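Local coordinates for protein angel homolog 2 (PDB 6RW0), which acts as a 2',3'-cyclic phosphatase of the CCR4 deadenylase family and probably binds the 3' untranslated regions of mRNAs, at residues Thr362-Phe367 against Ser416-Leu421; Phe52-Tyr57 against Val232-Phe237. One frame throughout, in Å; residues are numbered along the deposited sequence.

Interaction 1: Thr362-Phe367 against Ser416-Leu421; sequences TVDYIF and SDHLPL
A His-carboxylate hydrogen bond between His418 and Asp364 lies beside the metal site of this endonuclease/exonuclease/phosphatase fold, where Ser416-Asp417-His418 matches the SDH signature of the family. His418 ND1 donates to Asp364 OD2 over 2.7 Å, nearly straight at 166°. OD2 accepts through its syn lone pair and lies in the imidazole plane, while the carboxylate is turned 74° from that plane. Asp364 CG stands anti to the carbonyl carbon (chi1 -58°), on the side of the imidazole. An aspartate suits the place because OD2 can accept from the Thr353 hydroxyl as well. Val363 CG2 meets the ring at its edge, 3.9 Å from His418 CE1. An ST turn shapes the approach to the histidine: Ser416 OG, on a short side chain, accepts from His418 N at 3.0 Å. Leu421 and Ile366, apolar and flexible, suit the buried ground further along. Leu421 CD1 is 3.8 Å from Asp364 CB, and Ile366 CD1, on a side chain pointing the other way, is 3.8 Å from Leu421 CB. An alanine at Asp364 would probably leave His418 ND1 and the Thr353 hydroxyl without their shared acceptor and let the imidazole turn. The in-plane bond is thus likely to hold the rotation of a histidine whose nearest side-chain atom lies about 4 Å from a bound magnesium ion.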
loop_
_atom_site.group_PDB
_atom_site.type_symbol
_atom_site.label_atom_id
_atom_site.label_comp_id
_atom_site.label_asym_id
_atom_site.label_seq_id
_atom_site.Cartn_x
_atom_site.Cartn_y
_atom_site.Cartn_z
ATOM N N THR A 362 -7.469 -9.591 2.401
ATOM C CA THR A 362 -6.713 -8.698 1.527
ATOM C C THR A 362 -6.745 -7.305 2.151
ATOM O O THR A 362 -7.832 -6.759 2.377
ATOM C CB THR A 362 -7.310 -8.631 0.120
ATOM O OG1 THR A 362 -6.940 -9.783 -0.650
ATOM C CG2 THR A 362 -6.807 -7.384 -0.631
ATOM N N VAL A 363 -5.562 -6.743 2.434
ATOM C CA VAL A 363 -5.418 -5.345 2.832
ATOM C C VAL A 363 -4.363 -4.627 2.000
ATOM O O VAL A 363 -4.180 -3.417 2.152
ATOM C CB VAL A 363 -5.089 -5.187 4.334
ATOM C CG1 VAL A 363 -6.278 -5.607 5.159
ATOM C CG2 VAL A 363 -3.816 -5.952 4.702
ATOM N N ASP A 364 -3.640 -5.359 1.159
ATOM C CA ASP A 364 -2.581 -4.800 0.325
ATOM C C ASP A 364 -3.061 -4.701 -1.114
ATOM O O ASP A 364 -3.784 -5.578 -1.592
ATOM C CB ASP A 364 -1.346 -5.699 0.355
ATOM C CG ASP A 364 -0.818 -5.910 1.753
ATOM O OD1 ASP A 364 -0.148 -4.994 2.273
ATOM O OD2 ASP A 364 -1.093 -6.978 2.357
ATOM N N TYR A 365 -2.644 -3.633 -1.804
ATOM C CA TYR A 365 -3.099 -3.359 -3.160
ATOM C C TYR A 365 -1.991 -2.754 -4.005
ATOM O O TYR A 365 -1.091 -2.076 -3.504
ATOM C CB TYR A 365 -4.264 -2.345 -3.148
ATOM C CG TYR A 365 -5.431 -2.809 -2.320
ATOM C CD1 TYR A 365 -6.423 -3.582 -2.884
ATOM C CD2 TYR A 365 -5.521 -2.519 -0.963
ATOM C CE1 TYR A 365 -7.489 -4.045 -2.142
ATOM C CE2 TYR A 365 -6.587 -2.984 -0.209
ATOM C CZ TYR A 365 -7.557 -3.753 -0.802
ATOM O OH TYR A 365 -8.600 -4.217 -0.053
ATOM N N ILE A 366 -2.105 -2.963 -5.318
ATOM C CA ILE A 366 -1.446 -2.125 -6.316
ATOM C C ILE A 366 -2.560 -1.521 -7.160
ATOM O O ILE A 366 -3.267 -2.246 -7.875
ATOM C CB ILE A 366 -0.452 -2.899 -7.191
ATOM C CG1 ILE A 366 0.673 -3.527 -6.362
ATOM C CG2 ILE A 366 0.157 -1.933 -8.213
ATOM C CD1 ILE A 366 1.592 -4.481 -7.129
ATOM N N PHE A 367 -2.738 -0.208 -7.067
ATOM C CA PHE A 367 -3.669 0.534 -7.899
ATOM C C PHE A 367 -2.876 1.246 -8.988
ATOM O O PHE A 367 -1.712 1.605 -8.792
ATOM C CB PHE A 367 -4.413 1.569 -7.066
ATOM C CG PHE A 367 -5.305 0.989 -6.004
ATOM C CD1 PHE A 367 -6.512 0.413 -6.340
ATOM C CD2 PHE A 367 -4.960 1.080 -4.657
ATOM C CE1 PHE A 367 -7.356 -0.083 -5.355
ATOM C CE2 PHE A 367 -5.805 0.598 -3.668
ATOM C CZ PHE A 367 -6.989 -0.001 -4.021
ATOM N N SER A 416 7.284 -13.000 5.900
ATOM C CA SER A 416 6.425 -11.938 6.393
ATOM C C SER A 416 5.038 -12.507 6.678
ATOM O O SER A 416 4.692 -13.599 6.211
ATOM C CB SER A 416 6.328 -10.806 5.366
ATOM O OG SER A 416 5.373 -9.869 5.797
ATOM N N ASP A 417 4.247 -11.778 7.472
ATOM C CA ASP A 417 2.831 -12.106 7.625
ATOM C C ASP A 417 1.990 -11.583 6.466
ATOM O O ASP A 417 0.771 -11.795 6.460
ATOM C CB ASP A 417 2.253 -11.718 8.998
ATOM C CG ASP A 417 2.324 -10.245 9.302
ATOM O OD1 ASP A 417 3.042 -9.510 8.607
ATOM O OD2 ASP A 417 1.645 -9.829 10.271
ATOM N N HIS A 418 2.609 -10.945 5.478
ATOM C CA HIS A 418 1.947 -10.599 4.233
ATOM C C HIS A 418 2.612 -11.319 3.071
ATOM O O HIS A 418 3.760 -11.771 3.160
ATOM C CB HIS A 418 2.027 -9.095 3.929
ATOM C CG HIS A 418 1.327 -8.239 4.925
ATOM N ND1 HIS A 418 0.245 -7.448 4.604
ATOM C CD2 HIS A 418 1.543 -8.061 6.248
ATOM C CE1 HIS A 418 -0.170 -6.814 5.684
ATOM N NE2 HIS A 418 0.599 -7.173 6.700
ATOM N N LEU A 419 1.859 -11.423 1.938
ATOM C CA LEU A 419 2.445 -11.864 0.687
ATOM C C LEU A 419 2.835 -10.667 -0.169
ATOM O O LEU A 419 2.162 -9.631 -0.139
ATOM C CB LEU A 419 1.417 -12.662 -0.113
ATOM C CG LEU A 419 0.949 -13.969 0.514
ATOM C CD1 LEU A 419 -0.183 -14.578 -0.315
ATOM C CD2 LEU A 419 2.084 -14.946 0.630
ATOM N N PRO A 420 3.905 -10.775 -0.961
ATOM C CA PRO A 420 4.222 -9.695 -1.905
ATOM C C PRO A 420 3.278 -9.707 -3.097
ATOM O O PRO A 420 2.920 -10.768 -3.616
ATOM C CB PRO A 420 5.662 -10.001 -2.332
ATOM C CG PRO A 420 5.787 -11.489 -2.163
ATOM C CD PRO A 420 4.920 -11.850 -0.980
ATOM N N LEU A 421 2.888 -8.517 -3.536
ATOM C CA LEU A 421 2.099 -8.314 -4.744
ATOM C C LEU A 421 3.057 -7.906 -5.850
ATOM O O LEU A 421 4.043 -7.205 -5.594
ATOM C CB LEU A 421 1.077 -7.201 -4.509
ATOM C CG LEU A 421 -0.188 -7.583 -3.731
ATOM C CD1 LEU A 421 0.087 -8.051 -2.315
ATOM C CD2 LEU A 421 -1.180 -6.402 -3.709
#

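Interaction 2: Phe52-Tyr57 against Val232-Phe237; sequences FSVMSY and VMCGDF
Ser56 OG packs against Cys234 CB at 3.5 Å, and it has a weak hydrogen bond to Gln104 NE2 of the neighbouring strand. Its position follows from chi1 of -175°, which sets OG anti to its own backbone N. A small side chain fits here, since the two CA atoms of Ser56 and Cys234 are only 6.0 Å apart. Gly235 suits the next place for a backbone reason: at its phi and psi a CB would collide with the carbonyl oxygen of Cys234. Cys234 SG touches Val54 CG1 at 3.6 Å, an apolar contact. Beyond it the strands draw apart and larger groups fill the interval. Val54 and Val232 lie side by side, pointing opposite ways, with their CG1 methyls 4.2 Å apart, and Val232 CG2 meets the edge of the Phe52 ring, 4.3 Å from CE2. No hydrogen bond joins 52-57 to 232-237, whose strand axes run 22° apart and approach to 6.7 Å. Such side-chain contact between strands of two facing sheets belongs to the core of the beta sandwich, the layered architecture of the DNase I-like fold.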
loop_
_atom_site.group_PDB
_atom_site.type_symbol
_atom_site.label_atom_id
_atom_site.label_comp_id
_atom_site.label_asym_id
_atom_site.label_seq_id
_atom_site.Cartn_x
_atom_site.Cartn_y
_atom_site.Cartn_z
ATOM N N PHE A 52 7.564 -2.093 -17.259
ATOM C CA PHE A 52 8.205 -2.079 -15.933
ATOM C C PHE A 52 7.327 -2.862 -14.976
ATOM O O PHE A 52 6.141 -2.902 -15.137
ATOM C CB PHE A 52 8.448 -0.651 -15.439
ATOM C CG PHE A 52 7.201 0.135 -15.159
ATOM C CD1 PHE A 52 6.456 0.685 -16.179
ATOM C CD2 PHE A 52 6.763 0.303 -13.864
ATOM C CE1 PHE A 52 5.309 1.401 -15.910
ATOM C CE2 PHE A 52 5.614 1.020 -13.599
ATOM C CZ PHE A 52 4.891 1.569 -14.619
ATOM N N SER A 53 7.975 -3.445 -13.994
ATOM C CA SER A 53 7.310 -4.215 -12.958
ATOM C C SER A 53 7.388 -3.513 -11.609
ATOM O O SER A 53 8.319 -2.743 -11.336
ATOM C CB SER A 53 7.921 -5.614 -12.845
ATOM O OG SER A 53 9.315 -5.532 -12.583
ATOM N N VAL A 54 6.384 -3.786 -10.776
ATOM C CA VAL A 54 6.217 -3.174 -9.464
ATOM C C VAL A 54 5.877 -4.257 -8.455
ATOM O O VAL A 54 4.943 -5.041 -8.672
ATOM C CB VAL A 54 5.093 -2.117 -9.452
ATOM C CG1 VAL A 54 4.943 -1.508 -8.043
ATOM C CG2 VAL A 54 5.329 -1.039 -10.472
ATOM N N MET A 55 6.596 -4.248 -7.354
ATOM C CA MET A 55 6.353 -5.160 -6.227
ATOM C C MET A 55 5.908 -4.333 -5.016
ATOM O O MET A 55 6.566 -3.345 -4.751
ATOM C CB MET A 55 7.621 -5.918 -5.858
ATOM C CG MET A 55 7.441 -6.741 -4.612
ATOM S SD MET A 55 8.946 -7.599 -4.139
ATOM C CE MET A 55 8.815 -9.033 -5.188
ATOM N N SER A 56 4.819 -4.703 -4.348
ATOM C CA SER A 56 4.351 -4.064 -3.096
ATOM C C SER A 56 4.478 -5.129 -2.010
ATOM O O SER A 56 3.917 -6.181 -2.197
ATOM C CB SER A 56 2.956 -3.542 -3.206
ATOM O OG SER A 56 2.610 -2.843 -2.033
ATOM N N TYR A 57 5.212 -4.875 -0.941
ATOM C CA TYR A 57 5.450 -5.917 0.073
ATOM C C TYR A 57 5.532 -5.305 1.473
ATOM O O TYR A 57 6.433 -4.530 1.698
ATOM C CB TYR A 57 6.761 -6.629 -0.271
ATOM C CG TYR A 57 7.013 -7.965 0.379
ATOM C CD1 TYR A 57 6.054 -8.596 1.143
ATOM C CD2 TYR A 57 8.206 -8.611 0.165
ATOM C CE1 TYR A 57 6.294 -9.835 1.707
ATOM C CE2 TYR A 57 8.461 -9.850 0.716
ATOM C CZ TYR A 57 7.505 -10.457 1.498
ATOM O OH TYR A 57 7.741 -11.677 2.049
ATOM N N VAL A 232 1.071 4.763 -10.174
ATOM C CA VAL A 232 0.992 3.472 -9.506
ATOM C C VAL A 232 0.989 3.766 -8.014
ATOM O O VAL A 232 1.924 4.395 -7.505
ATOM C CB VAL A 232 2.159 2.548 -9.888
ATOM C CG1 VAL A 232 1.988 1.210 -9.180
ATOM C CG2 VAL A 232 2.210 2.343 -11.384
ATOM N N MET A 233 -0.077 3.354 -7.326
ATOM C CA MET A 233 -0.270 3.621 -5.903
ATOM C C MET A 233 -0.356 2.285 -5.178
ATOM O O MET A 233 -1.323 1.535 -5.360
ATOM C CB MET A 233 -1.513 4.473 -5.650
ATOM C CG MET A 233 -1.766 4.736 -4.170
ATOM S SD MET A 233 -3.167 5.820 -3.834
ATOM C CE MET A 233 -4.554 4.733 -4.160
ATOM N N CYS A 234 0.668 1.992 -4.383
ATOM C CA CYS A 234 0.791 0.736 -3.665
ATOM C C CYS A 234 0.610 0.946 -2.174
ATOM O O CYS A 234 0.799 2.044 -1.646
ATOM C CB CYS A 234 2.196 0.160 -3.832
ATOM S SG CYS A 234 2.654 -0.228 -5.517
ATOM N N GLY A 235 0.311 -0.132 -1.481
ATOM C CA GLY A 235 0.505 -0.099 -0.045
ATOM C C GLY A 235 -0.392 -1.058 0.702
ATOM O O GLY A 235 -1.151 -1.843 0.132
ATOM N N ASP A 236 -0.278 -0.954 2.025
ATOM C CA ASP A 236 -1.123 -1.648 2.989
ATOM C C ASP A 236 -2.131 -0.615 3.468
ATOM O O ASP A 236 -1.790 0.316 4.210
ATOM C CB ASP A 236 -0.268 -2.206 4.119
ATOM C CG ASP A 236 -1.080 -2.940 5.163
ATOM O OD1 ASP A 236 -2.311 -2.749 5.219
ATOM O OD2 ASP A 236 -0.481 -3.704 5.962
ATOM N N PHE A 237 -3.366 -0.749 2.993
ATOM C CA PHE A 237 -4.440 0.199 3.282
ATOM C C PHE A 237 -5.276 -0.218 4.481
ATOM O O PHE A 237 -6.171 0.529 4.887
ATOM C CB PHE A 237 -5.318 0.418 2.031
ATOM C CG PHE A 237 -4.597 1.153 0.926
ATOM C CD1 PHE A 237 -3.657 0.507 0.138
ATOM C CD2 PHE A 237 -4.836 2.500 0.706
ATOM C CE1 PHE A 237 -2.967 1.179 -0.840
ATOM C CE2 PHE A 237 -4.155 3.178 -0.290
ATOM C CZ PHE A 237 -3.216 2.519 -1.057
#

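From the N terminus, strand 49-58 of one sheet comes first, and interaction 2 closes a loop of 174 residues when strand 231-236 of the other sheet packs against it. The chain then runs on to 359-369, and interaction 1 closes a shorter loop of 48 residues at 416-421; the two loops follow in series and neither nest nor cross. Each contact spans the sandwich, because 359-369 lies next to 231-236 in one sheet, and 421-428 next to 49-58 in the other. Probable backbone hydrogen bonds join the two contacts within each sheet: Phe367 O to Met233 N at 2.8 Å, and Leu421 N to Ser56 O at 2.9 Å.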